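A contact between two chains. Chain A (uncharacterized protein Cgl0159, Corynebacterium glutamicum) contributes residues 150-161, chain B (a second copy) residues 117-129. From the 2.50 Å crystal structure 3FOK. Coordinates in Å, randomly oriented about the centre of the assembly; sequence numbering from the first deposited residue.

Chain A 150-161: RINLSDAGTAPT
Chain B (117-129) GLRGASFEMDDRY

Chain A comes off a strand that includes Arg A150 and Ile A151, passes through type I turns Asn A152–Asp A155 and Asp A155–Thr A158, and enters a helix. Chain B has no regular structure; a type II turn, Leu B118–Ala B121, runs into type I turns Ala B121–Glu B124 and Phe B123–Asp B126. Register is set by CA separations of 4.2 Å for Leu A153 to Ala B121 and 5.0 Å for Ser A154 to Ser B122. The contact buries 553 Å².

Its polar anchor is Leu A153 O, which accepts from Ser B122 N at 2.7 Å with an N-H...O angle of 164°. Ser B122, chi1 p, adds a weak bond from OG to Leu A153 O (3.5 Å), while Ala B121 CA makes a CA-H...O contact with that oxygen at 3.2 Å. The CA-to-CB bond of Leu A153 points sideways; with chi1 m and chi2 t, CD2 lies 3.9 Å from Ala B121 CB and 4.1 Å from Leu B118 CB. The CA-to-CB bond of Leu B118 points toward chain A, and its m, t rotamer places CD1 3.5 Å from Ile A151 CG2. Gly B120, at phi/psi 83/2, has a backbone that itself calls for glycine.

Phe B123 (chi1 58°, p; chi2 80°) inserts its ring against the paired turns. Ala A159 CB covers one face, 4.1 Å from Phe B123 CD1, whereas Asn A152 O meets the edge, 3.6 Å from Phe B123 CE2. Thr A158 (m) brings CB within 3.6 Å of Phe B123 CE2 while its OG1 donates to Asn A152 O at 2.9 Å, tying the turns together. Asp A155 (t) caps through OD1, accepting from Gly A157 N at 2.8 Å.

Arg B128 (m, t, chi3 114°) lays a guanidinium face against Pro A160 CA and Ala A159 C. Its NH1 forms a very short salt bridge to Asp B126 OD2, 2.4 Å; Ala A159 CB lies 3.6 Å from each of these two atoms.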

ATOM      1  N   ARG A 150      -3.776 -11.043  18.553  1.00 17.37           N
ATOM      2  CA  ARG A 150      -2.656 -11.360  19.421  1.00 16.37           C
ATOM      3  C   ARG A 150      -1.682 -10.199  19.358  1.00 16.46           C
ATOM      4  O   ARG A 150      -1.282  -9.764  18.281  1.00 17.30           O
ATOM      5  CB  ARG A 150      -1.992 -12.665  18.984  1.00 16.54           C
ATOM      6  CG  ARG A 150      -2.784 -13.896  19.392  1.00 16.72           C
ATOM      7  CD  ARG A 150      -2.199 -15.148  18.790  1.00 15.63           C
ATOM      8  NE  ARG A 150      -2.310 -15.121  17.339  1.00 17.54           N
ATOM      9  CZ  ARG A 150      -1.780 -16.030  16.530  1.00 15.05           C
ATOM     10  NH1 ARG A 150      -1.094 -17.045  17.034  1.00 15.01           N
ATOM     11  NH2 ARG A 150      -1.933 -15.916  15.219  1.00 12.66           N
ATOM     12  N   ILE A 151      -1.317  -9.695  20.528  1.00 15.96           N
ATOM     13  CA  ILE A 151      -0.426  -8.553  20.635  1.00 15.89           C
ATOM     14  C   ILE A 151       0.953  -8.935  21.160  1.00 16.50           C
ATOM     15  O   ILE A 151       1.129  -9.186  22.356  1.00 15.43           O
ATOM     16  CB  ILE A 151      -1.059  -7.489  21.558  1.00 15.42           C
ATOM     17  CG1 ILE A 151      -2.446  -7.119  21.020  1.00 14.88           C
ATOM     18  CG2 ILE A 151      -0.157  -6.278  21.668  1.00 12.57           C
ATOM     19  CD1 ILE A 151      -3.267  -6.243  21.938  1.00 17.02           C
ATOM     20  N   ASN A 152       1.930  -8.973  20.259  1.00 15.89           N
ATOM     21  CA  ASN A 152       3.297  -9.320  20.628  1.00 16.32           C
ATOM     22  C   ASN A 152       4.164  -8.068  20.552  1.00 15.38           C
ATOM     23  O   ASN A 152       4.548  -7.627  19.470  1.00 14.73           O
ATOM     24  CB  ASN A 152       3.828 -10.403  19.687  1.00 15.80           C
ATOM     25  CG  ASN A 152       5.140 -10.996  20.151  1.00 17.82           C
ATOM     26  OD1 ASN A 152       5.393 -12.189  19.956  1.00 19.01           O
ATOM     27  ND2 ASN A 152       5.990 -10.168  20.752  1.00 14.43           N
ATOM     28  N   LEU A 153       4.471  -7.510  21.718  1.00 14.22           N
ATOM     29  CA  LEU A 153       5.265  -6.291  21.817  1.00 14.09           C
ATOM     30  C   LEU A 153       6.638  -6.294  21.151  1.00 14.99           C
ATOM     31  O   LEU A 153       7.151  -5.238  20.798  1.00 16.24           O
ATOM     32  CB  LEU A 153       5.421  -5.901  23.284  1.00 11.93           C
ATOM     33  CG  LEU A 153       4.120  -5.552  24.008  1.00 12.30           C
ATOM     34  CD1 LEU A 153       4.420  -5.153  25.443  1.00  9.52           C
ATOM     35  CD2 LEU A 153       3.417  -4.414  23.277  1.00 12.31           C
ATOM     36  N   SER A 154       7.238  -7.461  20.966  1.00 15.65           N
ATOM     37  CA  SER A 154       8.556  -7.508  20.345  1.00 17.97           C
ATOM     38  C   SER A 154       8.515  -7.905  18.876  1.00 18.70           C
ATOM     39  O   SER A 154       9.558  -8.063  18.247  1.00 19.75           O
ATOM     40  CB  SER A 154       9.462  -8.482  21.097  1.00 18.09           C
ATOM     41  OG  SER A 154       9.087  -9.820  20.830  1.00 22.55           O
ATOM     42  N   ASP A 155       7.315  -8.053  18.324  1.00 19.39           N
ATOM     43  CA  ASP A 155       7.172  -8.454  16.926  1.00 19.08           C
ATOM     44  C   ASP A 155       6.444  -7.400  16.087  1.00 18.34           C
ATOM     45  O   ASP A 155       5.258  -7.149  16.279  1.00 19.11           O
ATOM     46  CB  ASP A 155       6.420  -9.784  16.856  1.00 19.34           C
ATOM     47  CG  ASP A 155       6.539 -10.449  15.508  1.00 18.87           C
ATOM     48  OD1 ASP A 155       6.315  -9.767  14.489  1.00 19.36           O
ATOM     49  OD2 ASP A 155       6.846 -11.659  15.468  1.00 17.92           O
ATOM     50  N   ALA A 156       7.164  -6.802  15.143  1.00 17.92           N
ATOM     51  CA  ALA A 156       6.611  -5.762  14.272  1.00 17.43           C
ATOM     52  C   ALA A 156       5.332  -6.174  13.550  1.00 16.76           C
ATOM     53  O   ALA A 156       4.545  -5.321  13.136  1.00 17.11           O
ATOM     54  CB  ALA A 156       7.660  -5.324  13.251  1.00 17.35           C
ATOM     55  N   GLY A 157       5.126  -7.478  13.398  1.00 16.14           N
ATOM     56  CA  GLY A 157       3.935  -7.965  12.726  1.00 15.65           C
ATOM     57  C   GLY A 157       2.658  -7.571  13.443  1.00 15.85           C
ATOM     58  O   GLY A 157       1.588  -7.523  12.838  1.00 17.10           O
ATOM     59  N   THR A 158       2.766  -7.281  14.737  1.00 15.05           N
ATOM     60  CA  THR A 158       1.605  -6.886  15.525  1.00 15.10           C
ATOM     61  C   THR A 158       1.036  -5.567  15.010  1.00 14.71           C
ATOM     62  O   THR A 158      -0.179  -5.374  14.981  1.00 13.69           O
ATOM     63  CB  THR A 158       1.967  -6.707  17.014  1.00 14.46           C
ATOM     64  OG1 THR A 158       2.416  -7.956  17.554  1.00 15.43           O
ATOM     65  CG2 THR A 158       0.753  -6.221  17.805  1.00 13.37           C
ATOM     66  N   ALA A 159       1.922  -4.666  14.599  1.00 14.43           N
ATOM     67  CA  ALA A 159       1.516  -3.359  14.099  1.00 13.94           C
ATOM     68  C   ALA A 159       0.457  -3.437  13.002  1.00 14.37           C
ATOM     69  O   ALA A 159      -0.647  -2.924  13.169  1.00 16.24           O
ATOM     70  CB  ALA A 159       2.735  -2.586  13.606  1.00 15.74           C
ATOM     71  N   PRO A 160       0.771  -4.071  11.859  1.00 13.50           N
ATOM     72  CA  PRO A 160      -0.278  -4.120  10.838  1.00 11.95           C
ATOM     73  C   PRO A 160      -1.546  -4.856  11.276  1.00 12.36           C
ATOM     74  O   PRO A 160      -2.631  -4.599  10.747  1.00 11.29           O
ATOM     75  CB  PRO A 160       0.423  -4.778   9.644  1.00 10.18           C
ATOM     76  CG  PRO A 160       1.520  -5.582  10.276  1.00 12.24           C
ATOM     77  CD  PRO A 160       2.023  -4.672  11.361  1.00 12.18           C
ATOM     78  N   THR A 161      -1.421  -5.761  12.244  1.00 12.77           N
ATOM     79  CA  THR A 161      -2.589  -6.499  12.718  1.00 12.67           C
ATOM     80  C   THR A 161      -3.501  -5.595  13.546  1.00 14.56           C
ATOM     81  O   THR A 161      -4.727  -5.703  13.477  1.00 16.60           O
ATOM     82  CB  THR A 161      -2.185  -7.722  13.568  1.00 12.52           C
ATOM     83  OG1 THR A 161      -1.307  -8.562  12.809  1.00 14.25           O
ATOM     84  CG2 THR A 161      -3.417  -8.531  13.961  1.00  9.68           C
TER
ATOM     85  N   GLY B 117       1.275   2.802  18.428  1.00 14.10           N
ATOM     86  CA  GLY B 117       2.574   2.719  19.074  1.00 14.95           C
ATOM     87  C   GLY B 117       2.445   2.335  20.535  1.00 15.32           C
ATOM     88  O   GLY B 117       2.659   3.161  21.425  1.00 15.16           O
ATOM     89  N   LEU B 118       2.102   1.073  20.780  1.00 15.03           N
ATOM     90  CA  LEU B 118       1.914   0.561  22.129  1.00 14.24           C
ATOM     91  C   LEU B 118       3.119   0.740  23.037  1.00 15.09           C
ATOM     92  O   LEU B 118       4.261   0.615  22.613  1.00 14.32           O
ATOM     93  CB  LEU B 118       1.540  -0.919  22.077  1.00 13.47           C
ATOM     94  CG  LEU B 118       0.258  -1.261  21.313  1.00 13.50           C
ATOM     95  CD1 LEU B 118       0.058  -2.768  21.317  1.00 12.97           C
ATOM     96  CD2 LEU B 118      -0.934  -0.559  21.949  1.00 13.82           C
ATOM     97  N   ARG B 119       2.851   1.019  24.304  1.00 17.28           N
ATOM     98  CA  ARG B 119       3.913   1.202  25.279  1.00 18.09           C
ATOM     99  C   ARG B 119       4.732  -0.076  25.411  1.00 17.65           C
ATOM    100  O   ARG B 119       4.182  -1.159  25.595  1.00 17.71           O
ATOM    101  CB  ARG B 119       3.324   1.564  26.644  1.00 20.48           C
ATOM    102  CG  ARG B 119       4.376   1.877  27.678  1.00 23.97           C
ATOM    103  CD  ARG B 119       3.789   1.917  29.069  1.00 26.09           C
ATOM    104  NE  ARG B 119       4.767   2.400  30.035  1.00 29.95           N
ATOM    105  CZ  ARG B 119       4.893   1.916  31.267  1.00 32.81           C
ATOM    106  NH1 ARG B 119       4.102   0.931  31.682  1.00 34.33           N
ATOM    107  NH2 ARG B 119       5.805   2.417  32.087  1.00 32.74           N
ATOM    108  N   GLY B 120       6.051   0.056  25.307  1.00 17.34           N
ATOM    109  CA  GLY B 120       6.928  -1.093  25.436  1.00 15.06           C
ATOM    110  C   GLY B 120       7.105  -1.933  24.182  1.00 16.74           C
ATOM    111  O   GLY B 120       7.799  -2.948  24.211  1.00 16.03           O
ATOM    112  N   ALA B 121       6.489  -1.522  23.078  1.00 16.68           N
ATOM    113  CA  ALA B 121       6.595  -2.273  21.830  1.00 16.29           C
ATOM    114  C   ALA B 121       7.863  -1.914  21.066  1.00 16.64           C
ATOM    115  O   ALA B 121       8.333  -0.779  21.119  1.00 18.45           O
ATOM    116  CB  ALA B 121       5.376  -2.012  20.959  1.00 13.81           C
ATOM    117  N   SER B 122       8.421  -2.886  20.357  1.00 15.79           N
ATOM    118  CA  SER B 122       9.622  -2.633  19.576  1.00 17.25           C
ATOM    119  C   SER B 122       9.219  -1.701  18.441  1.00 18.00           C
ATOM    120  O   SER B 122      10.052  -1.020  17.845  1.00 19.75           O
ATOM    121  CB  SER B 122      10.174  -3.944  19.003  1.00 16.38           C
ATOM    122  OG  SER B 122       9.249  -4.538  18.110  1.00 18.83           O
ATOM    123  N   PHE B 123       7.920  -1.668  18.169  1.00 17.59           N
ATOM    124  CA  PHE B 123       7.370  -0.852  17.103  1.00 16.37           C
ATOM    125  C   PHE B 123       6.582   0.357  17.594  1.00 18.53           C
ATOM    126  O   PHE B 123       5.756   0.881  16.843  1.00 17.63           O
ATOM    127  CB  PHE B 123       6.454  -1.720  16.234  1.00 13.85           C
ATOM    128  CG  PHE B 123       5.321  -2.369  16.999  1.00 14.21           C
ATOM    129  CD1 PHE B 123       4.168  -1.653  17.322  1.00 13.84           C
ATOM    130  CD2 PHE B 123       5.419  -3.696  17.418  1.00 13.02           C
ATOM    131  CE1 PHE B 123       3.135  -2.247  18.050  1.00 10.42           C
ATOM    132  CE2 PHE B 123       4.391  -4.298  18.146  1.00 11.65           C
ATOM    133  CZ  PHE B 123       3.246  -3.568  18.462  1.00 11.74           C
ATOM    134  N   GLU B 124       6.822   0.835  18.815  1.00 20.18           N
ATOM    135  CA  GLU B 124       6.009   1.962  19.258  1.00 22.55           C
ATOM    136  C   GLU B 124       6.262   3.313  18.598  1.00 22.81           C
ATOM    137  O   GLU B 124       5.530   4.265  18.851  1.00 22.36           O
ATOM    138  CB  GLU B 124       5.988   2.088  20.794  1.00 23.68           C
ATOM    139  CG  GLU B 124       7.152   2.737  21.501  1.00 24.49           C
ATOM    140  CD  GLU B 124       6.873   2.881  22.999  1.00 26.06           C
ATOM    141  OE1 GLU B 124       5.995   3.694  23.374  1.00 23.96           O
ATOM    142  OE2 GLU B 124       7.520   2.172  23.803  1.00 27.71           O
HETATM  143  N   MSE B 125       7.275   3.410  17.742  1.00 22.49           N
HETATM  144  CA  MSE B 125       7.501   4.671  17.044  1.00 23.49           C
HETATM  145  C   MSE B 125       6.614   4.664  15.799  1.00 22.32           C
HETATM  146  O   MSE B 125       6.360   5.702  15.191  1.00 22.23           O
HETATM  147  CB  MSE B 125       8.971   4.846  16.650  1.00 27.12           C
HETATM  148  CG  MSE B 125       9.904   5.152  17.816  1.00 31.03           C
HETATM  149 SE   MSE B 125       9.191   6.485  19.054  1.00 37.71          SE
HETATM  150  CE  MSE B 125       8.964   7.965  17.849  1.00 36.70           C
ATOM    151  N   ASP B 126       6.144   3.475  15.436  1.00 21.77           N
ATOM    152  CA  ASP B 126       5.258   3.283  14.292  1.00 20.98           C
ATOM    153  C   ASP B 126       3.829   3.356  14.837  1.00 19.98           C
ATOM    154  O   ASP B 126       3.085   2.381  14.824  1.00 21.04           O
ATOM    155  CB  ASP B 126       5.552   1.920  13.652  1.00 22.33           C
ATOM    156  CG  ASP B 126       4.616   1.586  12.506  1.00 23.94           C
ATOM    157  OD1 ASP B 126       4.140   2.514  11.819  1.00 23.22           O
ATOM    158  OD2 ASP B 126       4.375   0.381  12.287  1.00 24.73           O
ATOM    159  N   ASP B 127       3.476   4.546  15.317  1.00 19.63           N
ATOM    160  CA  ASP B 127       2.177   4.846  15.925  1.00 18.09           C
ATOM    161  C   ASP B 127       1.019   4.927  14.934  1.00 17.02           C
ATOM    162  O   ASP B 127       0.552   6.017  14.609  1.00 17.38           O
ATOM    163  CB  ASP B 127       2.274   6.173  16.679  1.00 18.27           C
ATOM    164  CG  ASP B 127       1.556   6.142  18.009  1.00 19.58           C
ATOM    165  OD1 ASP B 127       0.500   5.477  18.107  1.00 17.97           O
ATOM    166  OD2 ASP B 127       2.045   6.795  18.952  1.00 22.88           O
ATOM    167  N   ARG B 128       0.540   3.773  14.482  1.00 16.08           N
ATOM    168  CA  ARG B 128      -0.541   3.709  13.510  1.00 14.48           C
ATOM    169  C   ARG B 128      -1.903   4.220  13.992  1.00 14.88           C
ATOM    170  O   ARG B 128      -2.194   4.232  15.186  1.00 16.17           O
ATOM    171  CB  ARG B 128      -0.644   2.272  12.990  1.00 15.46           C
ATOM    172  CG  ARG B 128       0.595   1.853  12.202  1.00 14.62           C
ATOM    173  CD  ARG B 128       0.840   0.356  12.245  1.00 16.45           C
ATOM    174  NE  ARG B 128       0.692  -0.277  10.939  1.00 19.27           N
ATOM    175  CZ  ARG B 128       1.699  -0.716  10.193  1.00 19.50           C
ATOM    176  NH1 ARG B 128       2.947  -0.599  10.613  1.00 20.20           N
ATOM    177  NH2 ARG B 128       1.454  -1.274   9.020  1.00 22.37           N
ATOM    178  N   TYR B 129      -2.723   4.657  13.039  1.00 14.67           N
ATOM    179  CA  TYR B 129      -4.053   5.184  13.334  1.00 13.38           C
ATOM    180  C   TYR B 129      -5.059   4.061  13.514  1.00 12.83           C
ATOM    181  O   TYR B 129      -5.571   3.484  12.554  1.00 13.81           O
ATOM    182  CB  TYR B 129      -4.468   6.162  12.234  1.00 10.24           C
ATOM    183  CG  TYR B 129      -3.768   7.489  12.413  1.00 11.37           C
ATOM    184  CD1 TYR B 129      -4.475   8.622  12.823  1.00  9.44           C
ATOM    185  CD2 TYR B 129      -2.381   7.593  12.275  1.00  9.79           C
ATOM    186  CE1 TYR B 129      -3.818   9.818  13.097  1.00 10.15           C
ATOM    187  CE2 TYR B 129      -1.718   8.782  12.550  1.00  9.74           C
ATOM    188  CZ  TYR B 129      -2.441   9.890  12.959  1.00 11.86           C
ATOM    189  OH  TYR B 129      -1.782  11.065  13.231  1.00 15.30           O
TER